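Local coordinates for CheC-like superfamily protein (Shewanella oneidensis, PDB 3H2D) that probably acts in chemotaxis signalling as a CheX-type phosphatase that removes the phosphoryl group from a CheY-like response regulator, at residues G91-T94 and N95-G99; Q12-L15 and N16-T20. All coordinates share one frame; numbering follows the deposited sequence.

Contact 1. Residues G91-T94 and N95-G99; sequences GEIT and NMVTG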
ATOM      1  N   GLY B  91      -1.025   1.923  11.386  1.00 22.76           N
ATOM      2  CA  GLY B  91      -1.657   0.658  11.017  1.00 22.62           C
ATOM      3  C   GLY B  91      -2.961   0.470  11.743  1.00 25.02           C
ATOM      4  O   GLY B  91      -3.961   0.095  11.130  1.00 25.49           O
ATOM      5  N   GLU B  92      -2.976   0.752  13.040  1.00 23.29           N
ATOM      6  CA  GLU B  92      -4.207   0.617  13.838  1.00 24.50           C
ATOM      7  C   GLU B  92      -5.249   1.643  13.458  1.00 23.40           C
ATOM      8  O   GLU B  92      -6.417   1.310  13.359  1.00 22.86           O
ATOM      9  CB  GLU B  92      -3.933   0.681  15.348  1.00 24.72           C
ATOM     10  CG  GLU B  92      -3.234  -0.556  15.889  1.00 34.11           C
ATOM     11  CD  GLU B  92      -4.046  -1.844  15.579  1.00 43.53           C
ATOM     12  OE1 GLU B  92      -5.295  -1.811  15.684  1.00 50.01           O
ATOM     13  OE2 GLU B  92      -3.448  -2.869  15.176  1.00 54.90           O
ATOM     14  N   ILE B  93      -4.835   2.866  13.186  1.00 22.22           N
ATOM     15  CA  ILE B  93      -5.770   3.876  12.675  1.00 24.05           C
ATOM     16  C   ILE B  93      -6.363   3.410  11.362  1.00 22.69           C
ATOM     17  O   ILE B  93      -7.591   3.520  11.128  1.00 21.25           O
ATOM     18  CB  ILE B  93      -5.087   5.282  12.485  1.00 24.48           C
ATOM     19  CG1 ILE B  93      -4.715   5.853  13.858  1.00 25.16           C
ATOM     20  CG2 ILE B  93      -5.999   6.228  11.702  1.00 24.00           C
ATOM     21  CD1 ILE B  93      -3.901   7.140  13.780  1.00 25.11           C
ATOM     22  N   THR B  94      -5.512   2.869  10.486  1.00 23.15           N
ATOM     23  CA  THR B  94      -5.992   2.366   9.195  1.00 24.07           C
ATOM     24  C   THR B  94      -7.056   1.266   9.365  1.00 24.11           C
ATOM     25  O   THR B  94      -8.116   1.268   8.663  1.00 23.73           O
ATOM     26  CB  THR B  94      -4.820   1.838   8.342  1.00 23.20           C
ATOM     27  OG1 THR B  94      -3.889   2.892   8.133  1.00 25.16           O
ATOM     28  CG2 THR B  94      -5.298   1.342   6.999  1.00 21.02           C
ATOM     29  N   ASN B  95      -6.787   0.326  10.277  1.00 23.16           N
ATOM     30  CA  ASN B  95      -7.754  -0.732  10.539  1.00 21.65           C
ATOM     31  C   ASN B  95      -9.075  -0.170  11.079  1.00 23.59           C
ATOM     32  O   ASN B  95     -10.147  -0.650  10.695  1.00 23.42           O
ATOM     33  CB  ASN B  95      -7.240  -1.733  11.564  1.00 24.47           C
ATOM     34  CG  ASN B  95      -6.468  -2.847  10.968  1.00 31.26           C
ATOM     35  OD1 ASN B  95      -6.700  -3.256   9.826  1.00 29.47           O
ATOM     36  ND2 ASN B  95      -5.502  -3.381  11.775  1.00 33.01           N
HETATM   37  N   MSE B  96      -9.016   0.824  11.970  1.00 22.99           N
HETATM   38  CA  MSE B  96     -10.258   1.370  12.535  1.00 25.32           C
HETATM   39  C   MSE B  96     -11.056   2.214  11.537  1.00 24.25           C
HETATM   40  O   MSE B  96     -12.278   2.160  11.552  1.00 21.54           O
HETATM   41  CB  MSE B  96      -9.987   2.188  13.818  1.00 28.17           C
HETATM   42  CG  MSE B  96      -9.416   1.372  14.902  1.00 31.46           C
HETATM   43 SE   MSE B  96      -9.301   2.489  16.531  0.75 29.74          SE
HETATM   44  CE  MSE B  96      -7.698   3.437  16.093  1.00 24.54           C
ATOM     45  N   VAL B  97     -10.378   2.986  10.680  1.00 21.71           N
ATOM     46  CA  VAL B  97     -11.052   3.748   9.617  1.00 21.86           C
ATOM     47  C   VAL B  97     -11.783   2.808   8.632  1.00 21.66           C
ATOM     48  O   VAL B  97     -12.977   2.983   8.299  1.00 19.25           O
ATOM     49  CB  VAL B  97     -10.044   4.667   8.884  1.00 22.83           C
ATOM     50  CG1 VAL B  97     -10.685   5.321   7.600  1.00 22.46           C
ATOM     51  CG2 VAL B  97      -9.545   5.726   9.872  1.00 21.97           C
ATOM     52  N   THR B  98     -11.050   1.789   8.191  1.00 19.91           N
ATOM     53  CA  THR B  98     -11.550   0.821   7.213  1.00 20.69           C
ATOM     54  C   THR B  98     -12.622  -0.029   7.816  1.00 21.97           C
ATOM     55  O   THR B  98     -13.636  -0.293   7.181  1.00 19.49           O
ATOM     56  CB  THR B  98     -10.422  -0.093   6.730  1.00 22.42           C
ATOM     57  OG1 THR B  98      -9.317   0.730   6.341  1.00 25.47           O
ATOM     58  CG2 THR B  98     -10.885  -0.949   5.470  1.00 24.05           C
ATOM     59  N   GLY B  99     -12.426  -0.434   9.063  1.00 21.95           N
ATOM     60  CA  GLY B  99     -13.453  -1.180   9.775  1.00 22.25           C
ATOM     61  C   GLY B  99     -14.749  -0.457  10.035  1.00 22.39           C
ATOM     62  O   GLY B  99     -15.845  -1.044   9.875  1.00 20.74           O
TER

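Contact 2. Residues Q12-L15 and N16-T20; sequences QSLL and NVIST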
ATOM      1  N   GLN B  12     -16.036   9.858   7.902  1.00 23.02           N
ATOM      2  CA  GLN B  12     -16.679   9.882   9.216  1.00 25.30           C
ATOM      3  C   GLN B  12     -15.867   9.056  10.215  1.00 23.68           C
ATOM      4  O   GLN B  12     -15.664   9.455  11.355  1.00 23.98           O
ATOM      5  CB  GLN B  12     -18.099   9.360   9.075  1.00 25.27           C
ATOM      6  CG  GLN B  12     -19.006  10.298   8.238  1.00 31.27           C
ATOM      7  CD  GLN B  12     -20.311   9.639   7.693  1.00 33.64           C
ATOM      8  OE1 GLN B  12     -20.693   8.505   8.077  1.00 33.79           O
ATOM      9  NE2 GLN B  12     -20.999  10.376   6.783  1.00 35.69           N
ATOM     10  N   SER B  13     -15.389   7.901   9.759  1.00 21.37           N
ATOM     11  CA  SER B  13     -14.645   7.011  10.625  1.00 21.11           C
ATOM     12  C   SER B  13     -13.312   7.646  11.050  1.00 22.62           C
ATOM     13  O   SER B  13     -12.929   7.498  12.200  1.00 21.37           O
ATOM     14  CB  SER B  13     -14.442   5.607   9.994  1.00 23.04           C
ATOM     15  OG  SER B  13     -15.708   5.044   9.695  1.00 25.69           O
ATOM     16  N   LEU B  14     -12.620   8.320  10.128  1.00 23.49           N
ATOM     17  CA  LEU B  14     -11.357   8.974  10.446  1.00 24.89           C
ATOM     18  C   LEU B  14     -11.634  10.087  11.454  1.00 22.87           C
ATOM     19  O   LEU B  14     -10.891  10.243  12.415  1.00 24.98           O
ATOM     20  CB  LEU B  14     -10.676   9.534   9.185  1.00 23.07           C
ATOM     21  CG  LEU B  14      -9.333  10.251   9.427  1.00 28.39           C
ATOM     22  CD1 LEU B  14      -8.213   9.295  10.015  1.00 26.52           C
ATOM     23  CD2 LEU B  14      -8.865  10.969   8.169  1.00 28.49           C
ATOM     24  N   LEU B  15     -12.686  10.862  11.225  1.00 24.70           N
ATOM     25  CA  LEU B  15     -12.994  11.979  12.122  1.00 26.05           C
ATOM     26  C   LEU B  15     -13.353  11.421  13.503  1.00 28.34           C
ATOM     27  O   LEU B  15     -12.969  11.988  14.532  1.00 29.86           O
ATOM     28  CB  LEU B  15     -14.108  12.864  11.560  1.00 26.11           C
ATOM     29  CG  LEU B  15     -13.820  13.710  10.318  1.00 29.19           C
ATOM     30  CD1 LEU B  15     -15.043  14.622  10.092  1.00 31.83           C
ATOM     31  CD2 LEU B  15     -12.504  14.510  10.440  1.00 30.64           C
ATOM     32  N   ASN B  16     -14.041  10.293  13.548  1.00 28.62           N
ATOM     33  CA  ASN B  16     -14.240   9.602  14.838  1.00 30.54           C
ATOM     34  C   ASN B  16     -12.964   9.288  15.599  1.00 30.11           C
ATOM     35  O   ASN B  16     -12.862   9.562  16.781  1.00 33.06           O
ATOM     36  CB  ASN B  16     -15.005   8.277  14.653  1.00 30.96           C
ATOM     37  CG  ASN B  16     -16.444   8.474  14.427  1.00 32.09           C
ATOM     38  OD1 ASN B  16     -16.965   9.570  14.593  1.00 36.82           O
ATOM     39  ND2 ASN B  16     -17.120   7.410  13.994  1.00 32.08           N
ATOM     40  N   VAL B  17     -11.991   8.692  14.928  1.00 29.39           N
ATOM     41  CA  VAL B  17     -10.745   8.313  15.577  1.00 30.00           C
ATOM     42  C   VAL B  17      -9.953   9.565  16.018  1.00 33.17           C
ATOM     43  O   VAL B  17      -9.620   9.719  17.192  1.00 33.87           O
ATOM     44  CB  VAL B  17      -9.897   7.403  14.666  1.00 30.31           C
ATOM     45  CG1 VAL B  17      -8.575   7.060  15.322  1.00 33.76           C
ATOM     46  CG2 VAL B  17     -10.678   6.105  14.353  1.00 32.31           C
ATOM     47  N   ILE B  18      -9.738  10.487  15.089  1.00 33.98           N
ATOM     48  CA  ILE B  18      -8.850  11.629  15.322  1.00 34.85           C
ATOM     49  C   ILE B  18      -9.496  12.687  16.219  1.00 35.38           C
ATOM     50  O   ILE B  18      -8.915  13.111  17.229  1.00 34.59           O
ATOM     51  CB  ILE B  18      -8.363  12.215  13.986  1.00 35.45           C
ATOM     52  CG1 ILE B  18      -7.707  11.134  13.135  1.00 32.21           C
ATOM     53  CG2 ILE B  18      -7.385  13.357  14.233  1.00 37.09           C
ATOM     54  CD1 ILE B  18      -6.547  10.377  13.813  1.00 31.10           C
ATOM     55  N   SER B  19     -10.719  13.075  15.904  1.00 36.64           N
ATOM     56  CA  SER B  19     -11.370  14.127  16.654  1.00 40.45           C
ATOM     57  C   SER B  19     -11.785  13.700  18.033  1.00 41.69           C
ATOM     58  O   SER B  19     -11.586  14.476  18.963  1.00 42.56           O
ATOM     59  CB  SER B  19     -12.536  14.747  15.861  1.00 42.67           C
ATOM     60  OG  SER B  19     -12.043  15.348  14.654  1.00 49.42           O
ATOM     61  N   THR B  20     -12.310  12.485  18.220  1.00 42.06           N
ATOM     62  CA  THR B  20     -12.604  12.039  19.582  1.00 43.42           C
ATOM     63  C   THR B  20     -11.435  11.318  20.243  1.00 44.41           C
ATOM     64  O   THR B  20     -10.943  11.784  21.256  1.00 46.18           O
ATOM     65  CB  THR B  20     -13.907  11.189  19.713  1.00 44.88           C
ATOM     66  OG1 THR B  20     -13.611   9.808  19.472  1.00 47.18           O
ATOM     67  CG2 THR B  20     -14.975  11.686  18.749  1.00 42.08           C
TER

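Contact 1. Residues G91-T94 and N95-G99
Thr-94 O is gripped twice by Thr-98, through the hydroxyl OG1 at 2.7 Å and through the backbone N at 3.0 Å, and the two donors approach from opposite faces of the carbonyl plane. This is the familiar helical i to i+4 bond doubled by a hydroxyl. Thr-98 OG1 is placed beside its own backbone N (chi1 -50°), near enough to the preceding turn to donate back into it, while the hydroxyl of Thr-94 reaches Val-90 O in the same manner. A valine in place of Thr-98 would probably leave Thr-94 O with just the backbone N-H from that residue, half of its grip.

On another side of the helix, Ile-93 CG2 meets Val-97 CG2 at 4.0 Å, and the selenomethionine Met-96, bent at its last torsion, folds CE back to 3.9 Å from Ile-93 CA. Glu-92 and Asn-95 have the Glu-x-x-Asn spacing of CheC-type phosphatase helices, consistent with a catalytic face here. Their ends lie near each other, Glu-92 OE2 and Asn-95 ND2 4.0 Å apart, with carboxylate and amide planes turned by 61°.

Within the fold, Thr-94 and Thr-98 rest on Ile-47 of strand 43-51, Val-97 touches Ile-60 of strand 54-62, and Ile-93 and Met-96 face helix 8-21.

Contact 2. Residues Q12-L15 and N16-T20
Ile-18 packs against Leu-14 one turn back along helix 8-21, an alpha helix that lies beside helix 84-107 in the CheC-like fold, with a wider pi-type turn at residues 16-20. Its CB sits 3.6 Å from Leu-14 O. The next carbon, CG1, is set beside the backbone N (chi1 -55°) and therefore leans back over the preceding turn, 3.4 Å from Leu-14 O and 3.7 Å from Leu-14 CD1. At the tip, Ile-18 CD1 comes to 4.3 Å from Leu-14 CD1; the two branched chains run side by side and point the same way. Beneath them the backbone bond from Ile-18 N to Leu-14 O is close to straight (174°). Leu-24 and Leu-26, in the loop that follows the helix, also press on Ile-18, whereas Leu-14 and Leu-15 both reach Phe-140 of strand 135-142.

Polar groups mark the far end. Ser-19 N still bonds to Leu-15 O, but more bent, and the backbone bond from Thr-20 N to Asn-16 O is weak. The same oxygen also accepts from the hydroxyl: Thr-20 OG1 donates to Asn-16 O at 2.8 Å, lying in the carbonyl plane.

In the fold
From the N terminus the chain first meets contact 2, in helix 8-21, then runs through strands 27-33, 43-51 and 54-62 and helix 64-75 before reaching contact 1 in helix 84-107. Each contact spans consecutive turns of one helix and closes no long loop. They stand in series, neither nested nor crossing, with centres about 11 Å apart. What joins them is the packing of one helix on the other: Val-97 O lies 3.4 Å from Ser-13 CB, and Met-96 CE lies 3.8 Å from Val-17 CG1. Through contact 1 this helix pair bears on strands 43-51, 54-62 and 113-122, and through contact 2 on strand 135-142, all in one antiparallel sheet.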